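Local coordinates for protein trans-4-hydroxy-L-proline dehydratase (Clostridioides difficile 70-100-2010, PDB 6VXC) that uses a glycyl radical to dehydrate trans-4-hydroxy-L-proline to (S)-1-pyrroline-5-carboxylate in anaerobic hydroxyproline breakdown, at residues T292-W297 / K537-P542; I495-P500 / F513-H518. One frame throughout, in Å; residues are numbered along the deposited sequence.

In the fold
Following the chain from its N terminus, helix 276-293 ends and runs into residues 292-297. Some 240 residues later, residues 537-542 come back to meet them, and interaction 1 closes that long loop. Interaction 2 falls within the same span. There, residues 495-500, just after strand 491-492, fold back on residues 513-518 and close a short loop of 12 residues. The two contacts share helix 506-538. Interaction 2 uses its early turns and interaction 1 its C-terminal exit. Their centres are about 38 Å apart and they do not touch. Interaction 1 joins the end of helix 276-293 to the linker after helix 506-538 and the start of helix 542-546, in the interior; interaction 2 fastens a loop near the periphery.

Interaction 1 of 2, residues T292-W297 / K537-P542; sequences TELNIW and KHMPCP
The carboxylate of Glu293, lying beside Cys541 and Pro542, is gripped by two peptide N-H groups, one on each oxygen. OE2 accepts from the backbone N of Leu543, and OE1 accepts from the backbone N of Met544. Both donors directly follow Pro542 and lie in the first turn of helix 542-546, with Cys541 at its N-cap position. OE2 of Glu293 is also 3.1 Å from N of Pro542, but a proline nitrogen has no hydrogen to give. OE2 of Glu293 is equally 3.1 Å from CD of the Pro542 ring. OE1 of Glu293 rests 3.4 Å from CB of Cys541. The side chain reaches this place fully stretched, with CG anti to the backbone N (chi1 171°) and the chain straight beyond it (chi2 172°).

Leu294 adds the apolar half. It is the first residue to leave helical geometry after helix 276-293. Its CD1 methyl touches the other segment at several points. CD1 of Leu294 is 3.6 Å from the carbonyl O of Met539 and 3.9 Å from CB of Cys541. CB of Met539 is a little further from CD1 of Leu294, at 4.2 Å. Arg68 of helix 64-78 packs on both Leu294 and Pro540. The O of Met539 is bonded to Gln559 NE2, and the N of Cys541 to Asp557 OD2, so the link between helices 506-538 and 542-546 is held by other residues too.

No hydrogen bond links the two segments directly. All the touching residues are buried. A side chain from the end of helix 276-293 thus satisfies first-turn N-H groups of helix 542-546. Facing these groups and the positive end of the helix dipole would be expected to favour the ionised form of Glu293.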
loop_
_atom_site.group_PDB
_atom_site.type_symbol
_atom_site.label_atom_id
_atom_site.label_comp_id
_atom_site.label_asym_id
_atom_site.label_seq_id
_atom_site.Cartn_x
_atom_site.Cartn_y
_atom_site.Cartn_z
ATOM N N THR A 292 7.380 -9.979 -10.323
ATOM C CA THR A 292 8.757 -10.217 -10.728
ATOM C C THR A 292 9.148 -9.450 -11.982
ATOM O O THR A 292 10.341 -9.277 -12.223
ATOM C CB THR A 292 9.043 -11.722 -10.913
ATOM O OG1 THR A 292 8.127 -12.302 -11.841
ATOM C CG2 THR A 292 9.009 -12.464 -9.573
ATOM N N GLU A 293 8.182 -8.986 -12.775
ATOM C CA GLU A 293 8.465 -8.012 -13.826
ATOM C C GLU A 293 9.132 -6.760 -13.249
ATOM O O GLU A 293 10.156 -6.297 -13.761
ATOM C CB GLU A 293 7.161 -7.657 -14.557
ATOM C CG GLU A 293 7.266 -6.498 -15.538
ATOM C CD GLU A 293 6.004 -6.281 -16.411
ATOM O OE1 GLU A 293 4.891 -6.081 -15.866
ATOM O OE2 GLU A 293 6.143 -6.291 -17.664
ATOM N N LEU A 294 8.571 -6.214 -12.170
ATOM C CA LEU A 294 9.108 -5.046 -11.486
ATOM C C LEU A 294 8.781 -5.159 -10.005
ATOM O O LEU A 294 7.827 -5.831 -9.621
ATOM C CB LEU A 294 8.520 -3.747 -12.044
ATOM C CG LEU A 294 8.975 -3.322 -13.441
ATOM C CD1 LEU A 294 8.013 -2.286 -14.001
ATOM C CD2 LEU A 294 10.422 -2.820 -13.428
ATOM N N ASN A 295 9.555 -4.452 -9.177
ATOM C CA ASN A 295 9.304 -4.386 -7.729
ATOM C C ASN A 295 8.240 -3.323 -7.455
ATOM O O ASN A 295 8.527 -2.216 -6.993
ATOM C CB ASN A 295 10.582 -4.072 -6.964
ATOM C CG ASN A 295 10.345 -3.983 -5.463
ATOM O OD1 ASN A 295 9.281 -4.370 -4.974
ATOM N ND2 ASN A 295 11.351 -3.521 -4.720
ATOM N N ILE A 296 6.973 -3.679 -7.714
ATOM C CA ILE A 296 5.881 -2.704 -7.680
ATOM C C ILE A 296 5.369 -2.511 -6.254
ATOM O O ILE A 296 5.313 -3.452 -5.466
ATOM C CB ILE A 296 4.742 -3.126 -8.635
ATOM C CG1 ILE A 296 4.375 -4.603 -8.413
ATOM C CG2 ILE A 296 5.125 -2.840 -10.074
ATOM C CD1 ILE A 296 3.245 -5.096 -9.276
ATOM N N TRP A 297 5.034 -1.265 -5.919
ATOM C CA TRP A 297 4.409 -0.954 -4.638
ATOM C C TRP A 297 3.139 -1.773 -4.441
ATOM O O TRP A 297 2.327 -1.908 -5.355
ATOM C CB TRP A 297 4.082 0.541 -4.554
ATOM C CG TRP A 297 5.244 1.385 -4.106
ATOM C CD1 TRP A 297 6.027 2.196 -4.880
ATOM C CD2 TRP A 297 5.752 1.488 -2.771
ATOM N NE1 TRP A 297 6.992 2.800 -4.100
ATOM C CE2 TRP A 297 6.845 2.379 -2.805
ATOM C CE3 TRP A 297 5.389 0.909 -1.548
ATOM C CZ2 TRP A 297 7.571 2.705 -1.665
ATOM C CZ3 TRP A 297 6.113 1.239 -0.413
ATOM C CH2 TRP A 297 7.194 2.125 -0.484
ATOM N N LYS A 537 9.878 5.715 -19.446
ATOM C CA LYS A 537 10.866 5.357 -20.462
ATOM C C LYS A 537 11.671 4.128 -20.061
ATOM O O LYS A 537 12.000 3.306 -20.917
ATOM C CB LYS A 537 11.824 6.530 -20.727
ATOM C CG LYS A 537 11.176 7.760 -21.351
ATOM C CD LYS A 537 12.142 8.965 -21.381
ATOM C CE LYS A 537 11.553 10.155 -22.148
ATOM N NZ LYS A 537 11.383 9.869 -23.611
ATOM N N HIS A 538 12.014 3.987 -18.780
ATOM C CA HIS A 538 12.933 2.945 -18.353
ATOM C C HIS A 538 12.281 1.844 -17.525
ATOM O O HIS A 538 12.928 0.829 -17.272
ATOM C CB HIS A 538 14.091 3.566 -17.552
ATOM C CG HIS A 538 14.790 4.671 -18.286
ATOM N ND1 HIS A 538 15.700 4.435 -19.291
ATOM C CD2 HIS A 538 14.690 6.016 -18.179
ATOM C CE1 HIS A 538 16.135 5.588 -19.769
ATOM N NE2 HIS A 538 15.539 6.564 -19.110
ATOM N N MET A 539 11.038 2.011 -17.094
ATOM C CA MET A 539 10.328 0.938 -16.399
ATOM C C MET A 539 9.029 0.556 -17.094
ATOM O O MET A 539 8.014 0.370 -16.414
ATOM C CB MET A 539 9.981 1.341 -14.967
ATOM C CG MET A 539 11.121 1.527 -14.012
ATOM S SD MET A 539 10.392 1.971 -12.414
ATOM C CE MET A 539 11.689 2.968 -11.698
ATOM N N PRO A 540 8.987 0.450 -18.420
ATOM C CA PRO A 540 7.749 -0.014 -19.044
ATOM C C PRO A 540 7.438 -1.405 -18.529
ATOM O O PRO A 540 8.327 -2.163 -18.152
ATOM C CB PRO A 540 8.073 -0.014 -20.542
ATOM C CG PRO A 540 9.547 -0.170 -20.606
ATOM C CD PRO A 540 10.083 0.563 -19.400
ATOM N N CYS A 541 6.159 -1.717 -18.439
ATOM C CA CYS A 541 5.722 -2.991 -17.872
ATOM C C CYS A 541 4.769 -3.660 -18.847
ATOM O O CYS A 541 3.550 -3.630 -18.656
ATOM C CB CYS A 541 5.099 -2.786 -16.485
ATOM S SG CYS A 541 3.911 -1.407 -16.393
ATOM N N PRO A 542 5.294 -4.288 -19.907
ATOM C CA PRO A 542 4.403 -4.923 -20.895
ATOM C C PRO A 542 3.501 -5.989 -20.297
ATOM O O PRO A 542 2.357 -6.122 -20.746
ATOM C CB PRO A 542 5.362 -5.541 -21.926
ATOM C CG PRO A 542 6.715 -5.040 -21.588
ATOM C CD PRO A 542 6.716 -4.515 -20.187
#

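Interaction 2 of 2, residues I495-P500 / F513-H518; sequences IETGDP and FKKQLH
The side-chain amide of Gln516 makes three hydrogen bonds to the loop, to Ile495 and Thr497. NE2 of Gln516 donates to the carbonyl O of Ile495 at 2.7 Å. This bond is bent, with 134° at the hydrogen, and the donor stands out of the carbonyl plane. NE2 of Gln516 also donates to OG1 of Thr497 at 3.0 Å, on a straighter path of 153°. OE1 of Gln516 takes a weak third bond from N of Ile495, at 3.3 Å. The amide therefore pairs with both backbone polar groups of Ile495. The chain of Gln516 is bent at chi2 (-80°), which turns its end to the loop.

Van der Waals contacts flank the amide. CG2 of Thr497 lies 3.7 Å from CB of Lys515, the two side chains running in opposite directions. The CD1 methyl of Ile495 packs against a backbone carbonyl, 3.8 Å from O of Lys515.

One water adds a looser link. It donates to O of Thr497 at 2.6 Å and accepts weakly from NZ of Lys515.

Ile476 and Thr480 of helix 473-481 also touch Gln516. This is a loop folded back along the helix that follows it, with a helical glutamine bonding to the loop backbone.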
loop_
_atom_site.group_PDB
_atom_site.type_symbol
_atom_site.label_atom_id
_atom_site.label_comp_id
_atom_site.label_asym_id
_atom_site.label_seq_id
_atom_site.Cartn_x
_atom_site.Cartn_y
_atom_site.Cartn_z
ATOM N N ILE A 495 10.914 28.965 2.003
ATOM C CA ILE A 495 11.031 30.337 1.514
ATOM C C ILE A 495 10.836 31.308 2.679
ATOM O O ILE A 495 10.390 30.930 3.757
ATOM C CB ILE A 495 10.031 30.637 0.382
ATOM C CG1 ILE A 495 8.610 30.241 0.794
ATOM C CG2 ILE A 495 10.433 29.889 -0.879
ATOM C CD1 ILE A 495 7.521 30.721 -0.144
ATOM N N GLU A 496 11.166 32.581 2.444
ATOM C CA GLU A 496 11.039 33.625 3.472
ATOM C C GLU A 496 9.630 34.195 3.456
ATOM O O GLU A 496 9.325 35.111 2.703
ATOM C CB GLU A 496 12.064 34.732 3.261
ATOM C CG GLU A 496 13.486 34.347 3.616
ATOM C CD GLU A 496 14.492 35.483 3.388
ATOM O OE1 GLU A 496 14.072 36.662 3.292
ATOM O OE2 GLU A 496 15.704 35.181 3.306
ATOM N N THR A 497 8.757 33.667 4.308
ATOM C CA THR A 497 7.398 34.192 4.388
ATOM C C THR A 497 7.228 35.254 5.473
ATOM O O THR A 497 6.136 35.809 5.613
ATOM C CB THR A 497 6.389 33.046 4.589
ATOM O OG1 THR A 497 6.874 32.125 5.569
ATOM C CG2 THR A 497 6.164 32.310 3.274
ATOM N N GLY A 498 8.271 35.555 6.230
ATOM C CA GLY A 498 8.223 36.613 7.220
ATOM C C GLY A 498 8.571 36.114 8.604
ATOM O O GLY A 498 8.467 34.917 8.889
ATOM N N ASP A 499 9.043 37.017 9.445
ATOM C CA ASP A 499 9.234 36.730 10.864
ATOM C C ASP A 499 7.871 36.566 11.519
ATOM O O ASP A 499 7.083 37.514 11.509
ATOM C CB ASP A 499 10.027 37.864 11.527
ATOM C CG ASP A 499 10.378 37.563 12.975
ATOM O OD1 ASP A 499 9.558 36.932 13.678
ATOM O OD2 ASP A 499 11.480 37.945 13.409
ATOM N N PRO A 500 7.554 35.408 12.104
ATOM C CA PRO A 500 6.205 35.212 12.668
ATOM C C PRO A 500 5.844 36.194 13.765
ATOM O O PRO A 500 4.655 36.428 13.996
ATOM C CB PRO A 500 6.253 33.784 13.229
ATOM C CG PRO A 500 7.479 33.166 12.687
ATOM C CD PRO A 500 8.440 34.266 12.378
ATOM N N PHE A 513 1.686 30.089 6.030
ATOM C CA PHE A 513 1.711 28.631 5.943
ATOM C C PHE A 513 1.328 28.149 4.551
ATOM O O PHE A 513 1.966 27.243 4.002
ATOM C CB PHE A 513 0.758 28.027 6.976
ATOM C CG PHE A 513 0.428 26.569 6.733
ATOM C CD1 PHE A 513 1.320 25.574 7.089
ATOM C CD2 PHE A 513 -0.769 26.211 6.129
ATOM C CE1 PHE A 513 1.020 24.234 6.864
ATOM C CE2 PHE A 513 -1.078 24.877 5.885
ATOM C CZ PHE A 513 -0.182 23.884 6.250
ATOM N N LYS A 514 0.269 28.727 3.979
ATOM C CA LYS A 514 -0.159 28.327 2.645
ATOM C C LYS A 514 0.912 28.620 1.599
ATOM O O LYS A 514 1.086 27.838 0.653
ATOM C CB LYS A 514 -1.478 29.017 2.297
ATOM C CG LYS A 514 -2.671 28.448 3.076
ATOM C CD LYS A 514 -4.006 28.840 2.444
ATOM C CE LYS A 514 -4.334 30.320 2.647
ATOM N NZ LYS A 514 -5.693 30.722 2.146
ATOM N N LYS A 515 1.680 29.697 1.779
ATOM C CA LYS A 515 2.784 29.962 0.859
ATOM C C LYS A 515 3.899 28.937 1.018
ATOM O O LYS A 515 4.465 28.482 0.021
ATOM C CB LYS A 515 3.345 31.368 1.061
ATOM C CG LYS A 515 2.436 32.498 0.625
ATOM C CD LYS A 515 3.203 33.810 0.772
ATOM C CE LYS A 515 2.304 35.019 0.752
ATOM N NZ LYS A 515 3.136 36.232 0.987
ATOM N N GLN A 516 4.230 28.553 2.257
ATOM C CA GLN A 516 5.217 27.494 2.420
ATOM C C GLN A 516 4.725 26.198 1.788
ATOM O O GLN A 516 5.487 25.507 1.110
ATOM C CB GLN A 516 5.546 27.285 3.892
ATOM C CG GLN A 516 6.216 28.475 4.550
ATOM C CD GLN A 516 7.693 28.549 4.245
ATOM O OE1 GLN A 516 8.255 27.682 3.569
ATOM N NE2 GLN A 516 8.339 29.580 4.763
ATOM N N LEU A 517 3.440 25.882 1.969
ATOM C CA LEU A 517 2.852 24.689 1.368
ATOM C C LEU A 517 2.964 24.715 -0.154
ATOM O O LEU A 517 3.348 23.719 -0.773
ATOM C CB LEU A 517 1.389 24.579 1.791
ATOM C CG LEU A 517 0.545 23.408 1.308
ATOM C CD1 LEU A 517 1.220 22.115 1.687
ATOM C CD2 LEU A 517 -0.840 23.503 1.943
ATOM N N HIS A 518 2.579 25.836 -0.766
ATOM C CA HIS A 518 2.652 25.980 -2.216
ATOM C C HIS A 518 4.064 25.716 -2.711
ATOM O O HIS A 518 4.269 24.982 -3.677
ATOM C CB HIS A 518 2.185 27.383 -2.625
ATOM C CG HIS A 518 2.341 27.682 -4.090
ATOM N ND1 HIS A 518 1.577 27.075 -5.066
ATOM C CD2 HIS A 518 3.160 28.543 -4.739
ATOM C CE1 HIS A 518 1.920 27.548 -6.252
ATOM N NE2 HIS A 518 2.877 28.440 -6.082
HETATM O O HOH W 1 3.968 35.932 4.246
#